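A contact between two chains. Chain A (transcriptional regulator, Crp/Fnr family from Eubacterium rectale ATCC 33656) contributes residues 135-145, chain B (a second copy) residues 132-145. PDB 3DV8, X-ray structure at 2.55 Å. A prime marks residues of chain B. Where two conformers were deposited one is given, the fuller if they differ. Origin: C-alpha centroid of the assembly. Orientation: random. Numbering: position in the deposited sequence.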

ATOM      1  N   ASP A 135       5.914   2.407  -3.316  1.00 54.84           N
ATOM      2  CA  ASP A 135       6.718   1.156  -3.227  1.00 55.46           C
ATOM      3  C   ASP A 135       5.806  -0.060  -3.015  1.00 55.90           C
ATOM      4  O   ASP A 135       5.905  -1.066  -3.727  1.00 56.12           O
ATOM      5  N   VAL A 136       4.918   0.055  -2.029  1.00 55.79           N
ATOM      6  CA  VAL A 136       3.931  -0.982  -1.725  1.00 55.67           C
ATOM      7  C   VAL A 136       2.934  -1.215  -2.884  1.00 55.65           C
ATOM      8  O   VAL A 136       2.473  -2.339  -3.079  1.00 56.06           O
HETATM    9  N   MSE A 137       2.608  -0.174  -3.648  1.00 55.89           N
HETATM   10  CA  MSE A 137       1.731  -0.335  -4.837  1.00 56.47           C
HETATM   11  C   MSE A 137       2.410  -1.065  -5.995  1.00 57.58           C
HETATM   12  O   MSE A 137       1.725  -1.772  -6.741  1.00 56.85           O
ATOM     13  N   TRP A 138       3.728  -0.875  -6.155  1.00 59.04           N
ATOM     14  CA  TRP A 138       4.510  -1.646  -7.128  1.00 61.84           C
ATOM     15  C   TRP A 138       4.502  -3.126  -6.708  1.00 61.62           C
ATOM     16  O   TRP A 138       4.421  -4.009  -7.576  1.00 60.95           O
ATOM     17  N   LEU A 139       4.575  -3.373  -5.389  1.00 61.53           N
ATOM     18  CA  LEU A 139       4.507  -4.720  -4.836  1.00 61.38           C
ATOM     19  C   LEU A 139       3.155  -5.393  -5.119  1.00 61.15           C
ATOM     20  O   LEU A 139       3.158  -6.559  -5.507  1.00 60.37           O
ATOM     21  N   ILE A 140       2.024  -4.690  -4.941  1.00 61.66           N
ATOM     22  CA  ILE A 140       0.699  -5.282  -5.271  1.00 63.18           C
ATOM     23  C   ILE A 140       0.658  -5.652  -6.757  1.00 63.49           C
ATOM     24  O   ILE A 140       0.272  -6.768  -7.094  1.00 62.52           O
ATOM     25  N   GLU A 141       1.093  -4.718  -7.613  1.00 64.62           N
ATOM     26  CA  GLU A 141       1.180  -4.934  -9.068  1.00 65.75           C
ATOM     27  C   GLU A 141       2.054  -6.147  -9.432  1.00 66.05           C
ATOM     28  O   GLU A 141       1.670  -6.919 -10.326  1.00 66.77           O
ATOM     29  N   GLN A 142       3.175  -6.327  -8.705  1.00 65.32           N
ATOM     30  CA  GLN A 142       4.095  -7.450  -8.939  0.50 65.08           C
ATOM     31  C   GLN A 142       3.430  -8.761  -8.487  1.00 65.16           C
ATOM     32  O   GLN A 142       3.381  -9.723  -9.249  1.00 65.63           O
ATOM     33  N   ILE A 143       2.905  -8.787  -7.256  1.00 65.00           N
ATOM     34  CA  ILE A 143       2.223  -9.972  -6.675  1.00 65.47           C
ATOM     35  C   ILE A 143       1.048 -10.488  -7.520  1.00 66.85           C
ATOM     36  O   ILE A 143       0.919 -11.693  -7.745  1.00 67.88           O
HETATM   37  N   MSE A 144       0.205  -9.567  -7.978  1.00 67.51           N
HETATM   38  CA  MSE A 144      -1.005  -9.903  -8.741  1.00 67.31           C
HETATM   39  C   MSE A 144      -0.759 -10.293 -10.190  1.00 66.62           C
HETATM   40  O   MSE A 144      -1.215 -11.351 -10.638  1.00 66.42           O
ATOM     41  N   TRP A 145      -0.025  -9.440 -10.901  1.00 65.67           N
ATOM     42  CA  TRP A 145       0.156  -9.591 -12.344  1.00 65.11           C
ATOM     43  C   TRP A 145       1.343 -10.470 -12.781  1.00 65.03           C
ATOM     44  O   TRP A 145       1.290 -11.037 -13.875  1.00 65.52           O
TER
ATOM     45  N   ARG B 132      -5.723   5.319   3.806  1.00 54.06           N
ATOM     46  CA  ARG B 132      -5.753   4.625   2.505  1.00 54.38           C
ATOM     47  C   ARG B 132      -4.556   3.651   2.394  1.00 54.37           C
ATOM     48  O   ARG B 132      -4.709   2.553   1.854  1.00 53.78           O
ATOM     49  N   PHE B 133      -3.391   4.056   2.926  1.00 53.94           N
ATOM     50  CA  PHE B 133      -2.187   3.198   3.006  1.00 54.21           C
ATOM     51  C   PHE B 133      -2.569   1.976   3.852  1.00 54.61           C
ATOM     52  O   PHE B 133      -2.321   0.845   3.436  1.00 55.25           O
ATOM     53  N   SER B 134      -3.192   2.215   5.014  1.00 54.41           N
ATOM     54  CA  SER B 134      -3.658   1.132   5.894  1.00 54.54           C
ATOM     55  C   SER B 134      -4.680   0.216   5.187  1.00 54.88           C
ATOM     56  O   SER B 134      -4.572  -1.002   5.330  1.00 55.18           O
ATOM     57  N   ASP B 135      -5.624   0.790   4.417  1.00 54.84           N
ATOM     58  CA  ASP B 135      -6.613   0.004   3.627  1.00 55.46           C
ATOM     59  C   ASP B 135      -5.898  -0.955   2.665  1.00 55.90           C
ATOM     60  O   ASP B 135      -6.198  -2.153   2.617  1.00 56.12           O
ATOM     61  N   VAL B 136      -4.950  -0.406   1.908  1.00 55.79           N
ATOM     62  CA  VAL B 136      -4.128  -1.182   0.979  1.00 55.67           C
ATOM     63  C   VAL B 136      -3.247  -2.232   1.696  1.00 55.65           C
ATOM     64  O   VAL B 136      -2.985  -3.296   1.137  1.00 56.06           O
HETATM   65  N   MSE B 137      -2.800  -1.945   2.917  1.00 55.89           N
HETATM   66  CA  MSE B 137      -2.028  -2.939   3.709  1.00 56.47           C
HETATM   67  C   MSE B 137      -2.880  -4.103   4.214  1.00 57.58           C
HETATM   68  O   MSE B 137      -2.360  -5.217   4.332  1.00 56.85           O
ATOM     69  N   TRP B 138      -4.156  -3.841   4.530  1.00 59.04           N
ATOM     70  CA  TRP B 138      -5.105  -4.907   4.870  1.00 61.84           C
ATOM     71  C   TRP B 138      -5.312  -5.798   3.633  1.00 61.62           C
ATOM     72  O   TRP B 138      -5.423  -7.026   3.773  1.00 60.95           O
ATOM     73  N   LEU B 139      -5.350  -5.171   2.445  1.00 61.53           N
ATOM     74  CA  LEU B 139      -5.470  -5.887   1.181  1.00 61.38           C
ATOM     75  C   LEU B 139      -4.262  -6.800   0.917  1.00 61.15           C
ATOM     76  O   LEU B 139      -4.474  -7.940   0.511  1.00 60.37           O
ATOM     77  N   ILE B 140      -3.024  -6.329   1.144  1.00 61.66           N
ATOM     78  CA  ILE B 140      -1.832  -7.203   0.969  1.00 63.18           C
ATOM     79  C   ILE B 140      -1.934  -8.404   1.913  1.00 63.49           C
ATOM     80  O   ILE B 140      -1.752  -9.537   1.475  1.00 62.52           O
ATOM     81  N   GLU B 141      -2.260  -8.134   3.184  1.00 64.62           N
ATOM     82  CA  GLU B 141      -2.461  -9.177   4.206  1.00 65.75           C
ATOM     83  C   GLU B 141      -3.538 -10.198   3.799  1.00 66.05           C
ATOM     84  O   GLU B 141      -3.334 -11.405   4.012  1.00 66.77           O
ATOM     85  N   GLN B 142      -4.631  -9.713   3.178  1.00 65.32           N
ATOM     86  CA  GLN B 142      -5.731 -10.578   2.727  0.50 65.08           C
ATOM     87  C   GLN B 142      -5.263 -11.424   1.532  1.00 65.16           C
ATOM     88  O   GLN B 142      -5.412 -12.643   1.542  1.00 65.63           O
ATOM     89  N   ILE B 143      -4.681 -10.776   0.515  1.00 65.00           N
ATOM     90  CA  ILE B 143      -4.167 -11.449  -0.706  1.00 65.47           C
ATOM     91  C   ILE B 143      -3.140 -12.555  -0.420  1.00 66.85           C
ATOM     92  O   ILE B 143      -3.219 -13.646  -0.986  1.00 67.88           O
HETATM   93  N   MSE B 144      -2.186 -12.257   0.458  1.00 67.51           N
HETATM   94  CA  MSE B 144      -1.091 -13.179   0.788  1.00 67.31           C
HETATM   95  C   MSE B 144      -1.475 -14.327   1.707  1.00 66.62           C
HETATM   96  O   MSE B 144      -1.222 -15.494   1.388  1.00 66.42           O
ATOM     97  N   TRP B 145      -2.101 -13.983   2.829  1.00 65.67           N
ATOM     98  CA  TRP B 145      -2.384 -14.953   3.886  1.00 65.11           C
ATOM     99  C   TRP B 145      -3.720 -15.710   3.760  1.00 65.03           C
ATOM    100  O   TRP B 145      -3.819 -16.827   4.274  1.00 65.52           O
TER

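Two copies of one helix pack side by side, running in the same general direction with 28° between their axes. The axes come within 11.1 Å, and the backbones are nearest at Ile140 and Ile140′, whose CA atoms lie 7.0 Å apart. The contact is apolar. No hydrogen bond crosses it, and together the two stretches bury 521 Å².

Arg132′ does not reach chain A. Its NH1 makes a salt bridge within its own helix, 3.3 Å from OD2 of Asp135′; the hydrogen bond in it is weak. Phe133′ starts sideways, but chi1 t brings its ring nearer. Val136 CG2 lies at the ring edge, 3.9 Å from Phe133′ CE1. Ser134′ and Asp135′ stay clear of the other helix.

Val136′ points toward chain A, with chi1 t. Its CG1 is 3.6 Å from Ile140 CD1 and 4.4 Å from Val136 CG1. On the other side of the pair, Val136 sits as a knob in a hole formed by Phe133′, Val136′, Met137′ and Ile140′.

Met137′ is a selenomethionine. It leaves its helix sideways, and the rotamer m, m, p turns its methyl end back to Val136. The modelled distance from Met137′ CE to Val136 CG1, 3.0 Å, is too short for two methyl groups and counts as a clash. The same holds for Met137 CE and Val136′ CG1, also 3.0 Å. The two side chains are neighbours, but the exact spacing should not be relied on.

Trp138′ is exposed and out of reach. Leu139′ points toward chain A with chi1 t and chi2 p, yet makes a modest contact: its CD2 is 4.2 Å from Ile140 CD1.

Ile140′ starts sideways, and its m, t rotamer carries CD1 across to chain A. That atom is 3.6 Å from Val136 CG1 and 4.2 Å from Leu139 CD2. Nearer the backbone, Ile140′ CG1 meets Ile140 CG1 at 3.7 Å. This self-pairing fits the close approach of the two backbones here.

Glu141′ and Gln142′ are out of reach. Gln142′ OE1 is hydrogen-bonded elsewhere in the structure.

Ile143′ points toward chain A, also m, t. Its CG2 lies 4.0 Å from Ile143 CG2 and 3.3 Å from Met144 CE. Met144′, a second selenomethionine, repeats the m, m, p form of Met137′. It too leaves sideways and bends inward, placing CE 3.3 Å from Ile143 CG2. Trp145′ makes no contact with the other stretch.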

ATOM      1  CB  ASP A 135       7.737   1.181  -2.061  1.00 56.19           C
ATOM      2  CG  ASP A 135       8.851   2.211  -2.235  1.00 58.35           C
ATOM      3  OD1 ASP A 135       9.142   2.617  -3.375  1.00 61.49           O
ATOM      4  OD2 ASP A 135       9.467   2.597  -1.215  1.00 58.59           O
ATOM      5  CB  VAL A 136       3.212  -0.676  -0.384  1.00 55.83           C
ATOM      6  CG1 VAL A 136       2.044  -1.585  -0.175  1.00 55.68           C
ATOM      7  CG2 VAL A 136       4.206  -0.793   0.787  1.00 54.22           C
HETATM    8  CB  MSE A 137       1.139   0.996  -5.283  1.00 56.02           C
HETATM    9  CG  MSE A 137       0.117   1.564  -4.310  1.00 57.55           C
HETATM   10 SE   MSE A 137      -1.591   0.668  -4.397  0.75 52.09          SE
HETATM   11  CE  MSE A 137      -1.178  -0.792  -3.456  1.00 62.35           C
ATOM     12  CB  TRP A 138       5.945  -1.118  -7.289  1.00 64.91           C
ATOM     13  CG  TRP A 138       6.847  -2.078  -8.034  1.00 70.41           C
ATOM     14  CD1 TRP A 138       6.906  -2.279  -9.390  1.00 73.13           C
ATOM     15  CD2 TRP A 138       7.797  -2.991  -7.450  1.00 74.78           C
ATOM     16  NE1 TRP A 138       7.838  -3.257  -9.685  1.00 74.07           N
ATOM     17  CE2 TRP A 138       8.398  -3.710  -8.517  1.00 75.54           C
ATOM     18  CE3 TRP A 138       8.201  -3.269  -6.124  1.00 74.58           C
ATOM     19  CZ2 TRP A 138       9.394  -4.690  -8.299  1.00 74.87           C
ATOM     20  CZ3 TRP A 138       9.187  -4.252  -5.902  1.00 72.83           C
ATOM     21  CH2 TRP A 138       9.772  -4.947  -6.990  1.00 73.44           C
ATOM     22  CB  LEU A 139       4.830  -4.733  -3.338  1.00 61.07           C
ATOM     23  CG  LEU A 139       4.933  -6.101  -2.646  1.00 61.13           C
ATOM     24  CD1 LEU A 139       5.909  -7.021  -3.335  1.00 58.81           C
ATOM     25  CD2 LEU A 139       5.331  -5.914  -1.219  1.00 61.02           C
ATOM     26  CB  ILE A 140      -0.535  -4.391  -4.911  1.00 62.83           C
ATOM     27  CG1 ILE A 140      -0.718  -4.302  -3.394  1.00 65.41           C
ATOM     28  CG2 ILE A 140      -1.836  -4.956  -5.517  1.00 61.26           C
ATOM     29  CD1 ILE A 140      -2.143  -3.835  -2.942  1.00 64.98           C
ATOM     30  CB  GLU A 141       1.664  -3.659  -9.794  1.00 66.40           C
ATOM     31  CG  GLU A 141       0.614  -2.511  -9.780  1.00 69.84           C
ATOM     32  CD  GLU A 141       1.138  -1.129 -10.226  1.00 68.81           C
ATOM     33  OE1 GLU A 141       2.330  -0.989 -10.586  1.00 75.82           O
ATOM     34  OE2 GLU A 141       0.333  -0.164 -10.208  1.00 77.14           O
ATOM     35  CB  GLN A 142       5.460  -7.263  -8.232  0.50 64.78           C
ATOM     36  CG  GLN A 142       6.581  -8.113  -8.862  0.50 64.84           C
ATOM     37  CD  GLN A 142       7.848  -8.301  -7.998  0.50 64.74           C
ATOM     38  OE1 GLN A 142       7.788  -8.745  -6.846  0.50 61.11           O
ATOM     39  NE2 GLN A 142       9.004  -8.027  -8.595  0.50 61.19           N
ATOM     40  CB  ILE A 143       1.664  -9.668  -5.255  1.00 65.31           C
ATOM     41  CG1 ILE A 143       2.791  -9.502  -4.237  1.00 66.29           C
ATOM     42  CG2 ILE A 143       0.765 -10.781  -4.754  1.00 64.16           C
ATOM     43  CD1 ILE A 143       2.316  -8.838  -2.959  1.00 65.75           C
HETATM   44  CB  MSE A 144      -1.985  -8.720  -8.716  1.00 67.71           C
HETATM   45  CG  MSE A 144      -2.519  -8.341  -7.347  1.00 68.60           C
HETATM   46 SE   MSE A 144      -3.800  -9.585  -6.637  0.75 73.26          SE
HETATM   47  CE  MSE A 144      -2.718 -11.082  -6.112  1.00 74.59           C
ATOM     48  CB  TRP A 145       0.188  -8.209 -13.038  1.00 65.53           C
ATOM     49  CG  TRP A 145      -0.888  -7.188 -12.567  1.00 66.30           C
ATOM     50  CD1 TRP A 145      -0.685  -5.847 -12.328  1.00 67.11           C
ATOM     51  CD2 TRP A 145      -2.269  -7.447 -12.213  1.00 66.10           C
ATOM     52  NE1 TRP A 145      -1.857  -5.250 -11.900  1.00 67.74           N
ATOM     53  CE2 TRP A 145      -2.841  -6.202 -11.812  1.00 66.60           C
ATOM     54  CE3 TRP A 145      -3.087  -8.600 -12.209  1.00 66.62           C
ATOM     55  CZ2 TRP A 145      -4.191  -6.077 -11.416  1.00 64.13           C
ATOM     56  CZ3 TRP A 145      -4.438  -8.476 -11.809  1.00 65.41           C
ATOM     57  CH2 TRP A 145      -4.966  -7.219 -11.419  1.00 65.34           C
TER
ATOM     58  CB  ARG B 132      -5.798   5.629   1.338  1.00 55.26           C
ATOM     59  CG  ARG B 132      -6.952   6.682   1.416  1.00 57.03           C
ATOM     60  CD  ARG B 132      -8.357   6.159   1.157  1.00 59.49           C
ATOM     61  NE  ARG B 132      -9.392   7.100   1.647  1.00 58.75           N
ATOM     62  CZ  ARG B 132     -10.119   6.971   2.767  1.00 63.63           C
ATOM     63  NH1 ARG B 132     -10.012   5.912   3.576  1.00 70.73           N
ATOM     64  NH2 ARG B 132     -11.009   7.906   3.097  1.00 65.73           N
ATOM     65  CB  PHE B 133      -1.013   3.933   3.688  1.00 54.19           C
ATOM     66  CG  PHE B 133       0.383   3.390   3.372  1.00 53.24           C
ATOM     67  CD1 PHE B 133       0.641   2.053   3.026  1.00 52.53           C
ATOM     68  CD2 PHE B 133       1.478   4.249   3.535  1.00 53.20           C
ATOM     69  CE1 PHE B 133       1.938   1.617   2.775  1.00 54.45           C
ATOM     70  CE2 PHE B 133       2.779   3.819   3.302  1.00 52.35           C
ATOM     71  CZ  PHE B 133       3.016   2.501   2.924  1.00 55.13           C
ATOM     72  CB  SER B 134      -4.240   1.667   7.211  1.00 54.48           C
ATOM     73  OG  SER B 134      -3.309   2.467   7.915  1.00 53.42           O
ATOM     74  CB  ASP B 135      -7.548   0.901   2.779  1.00 56.19           C
ATOM     75  CG  ASP B 135      -8.489   1.772   3.607  1.00 58.35           C
ATOM     76  OD1 ASP B 135      -8.774   1.437   4.772  1.00 61.49           O
ATOM     77  OD2 ASP B 135      -8.978   2.794   3.073  1.00 58.59           O
ATOM     78  CB  VAL B 136      -3.296  -0.241   0.068  1.00 55.83           C
ATOM     79  CG1 VAL B 136      -2.279  -1.006  -0.717  1.00 55.68           C
ATOM     80  CG2 VAL B 136      -4.229   0.545  -0.873  1.00 54.22           C
HETATM   81  CB  MSE B 137      -1.255  -2.275   4.842  1.00 56.02           C
HETATM   82  CG  MSE B 137      -0.103  -1.406   4.365  1.00 57.55           C
HETATM   83 SE   MSE B 137       1.432  -2.428   3.791  0.75 52.09          SE
HETATM   84  CE  MSE B 137       0.842  -2.917   2.178  1.00 62.35           C
ATOM     85  CB  TRP B 138      -6.443  -4.366   5.399  1.00 64.91           C
ATOM     86  CG  TRP B 138      -7.528  -5.420   5.451  1.00 70.41           C
ATOM     87  CD1 TRP B 138      -7.694  -6.395   6.401  1.00 73.13           C
ATOM     88  CD2 TRP B 138      -8.578  -5.617   4.484  1.00 74.78           C
ATOM     89  NE1 TRP B 138      -8.786  -7.183   6.088  1.00 74.07           N
ATOM     90  CE2 TRP B 138      -9.346  -6.729   4.920  1.00 75.54           C
ATOM     91  CE3 TRP B 138      -8.948  -4.956   3.290  1.00 74.58           C
ATOM     92  CZ2 TRP B 138     -10.473  -7.194   4.204  1.00 74.87           C
ATOM     93  CZ3 TRP B 138     -10.065  -5.423   2.568  1.00 72.83           C
ATOM     94  CH2 TRP B 138     -10.814  -6.532   3.035  1.00 73.44           C
ATOM     95  CB  LEU B 139      -5.707  -4.930   0.008  1.00 61.07           C
ATOM     96  CG  LEU B 139      -5.991  -5.549  -1.369  1.00 61.13           C
ATOM     97  CD1 LEU B 139      -7.138  -6.526  -1.333  1.00 58.81           C
ATOM     98  CD2 LEU B 139      -6.274  -4.468  -2.359  1.00 61.02           C
ATOM     99  CB  ILE B 140      -0.452  -6.491   1.162  1.00 62.83           C
ATOM    100  CG1 ILE B 140      -0.174  -5.523   0.008  1.00 65.41           C
ATOM    101  CG2 ILE B 140       0.704  -7.509   1.222  1.00 61.26           C
ATOM    102  CD1 ILE B 140       1.331  -5.115  -0.142  1.00 64.98           C
ATOM    103  CB  GLU B 141      -2.773  -8.555   5.585  1.00 66.40           C
ATOM    104  CG  GLU B 141      -1.552  -7.827   6.218  1.00 69.84           C
ATOM    105  CD  GLU B 141      -1.871  -6.945   7.444  1.00 68.81           C
ATOM    106  OE1 GLU B 141      -3.042  -6.864   7.880  1.00 75.82           O
ATOM    107  OE2 GLU B 141      -0.921  -6.316   7.975  1.00 77.14           O
ATOM    108  CB  GLN B 142      -7.007  -9.781   2.359  0.50 64.78           C
ATOM    109  CG  GLN B 142      -8.283 -10.644   2.399  0.50 64.84           C
ATOM    110  CD  GLN B 142      -9.514 -10.057   1.672  0.50 64.74           C
ATOM    111  OE1 GLN B 142      -9.463  -9.707   0.488  0.50 61.11           O
ATOM    112  NE2 GLN B 142     -10.643 -10.023   2.375  0.50 61.19           N
ATOM    113  CB  ILE B 143      -3.489 -10.434  -1.672  1.00 65.31           C
ATOM    114  CG1 ILE B 143      -4.516  -9.502  -2.311  1.00 66.29           C
ATOM    115  CG2 ILE B 143      -2.755 -11.135  -2.798  1.00 64.16           C
ATOM    116  CD1 ILE B 143      -3.871  -8.282  -2.941  1.00 65.75           C
HETATM  117  CB  MSE B 144       0.067 -12.405   1.437  1.00 67.71           C
HETATM  118  CG  MSE B 144       0.731 -11.360   0.559  1.00 68.60           C
HETATM  119 SE   MSE B 144       1.831 -12.096  -0.834  0.75 73.26          SE
HETATM  120  CE  MSE B 144       0.554 -12.760  -2.103  1.00 74.59           C
ATOM    121  CB  TRP B 145      -2.232 -14.302   5.281  1.00 65.53           C
ATOM    122  CG  TRP B 145      -0.981 -13.396   5.474  1.00 66.30           C
ATOM    123  CD1 TRP B 145      -0.951 -12.179   6.117  1.00 67.11           C
ATOM    124  CD2 TRP B 145       0.359 -13.603   4.960  1.00 66.10           C
ATOM    125  NE1 TRP B 145       0.324 -11.643   6.078  1.00 67.74           N
ATOM    126  CE2 TRP B 145       1.144 -12.485   5.372  1.00 66.60           C
ATOM    127  CE3 TRP B 145       0.978 -14.625   4.206  1.00 66.62           C
ATOM    128  CZ2 TRP B 145       2.517 -12.364   5.062  1.00 64.13           C
ATOM    129  CZ3 TRP B 145       2.352 -14.503   3.891  1.00 65.41           C
ATOM    130  CH2 TRP B 145       3.097 -13.375   4.322  1.00 65.34           C
TER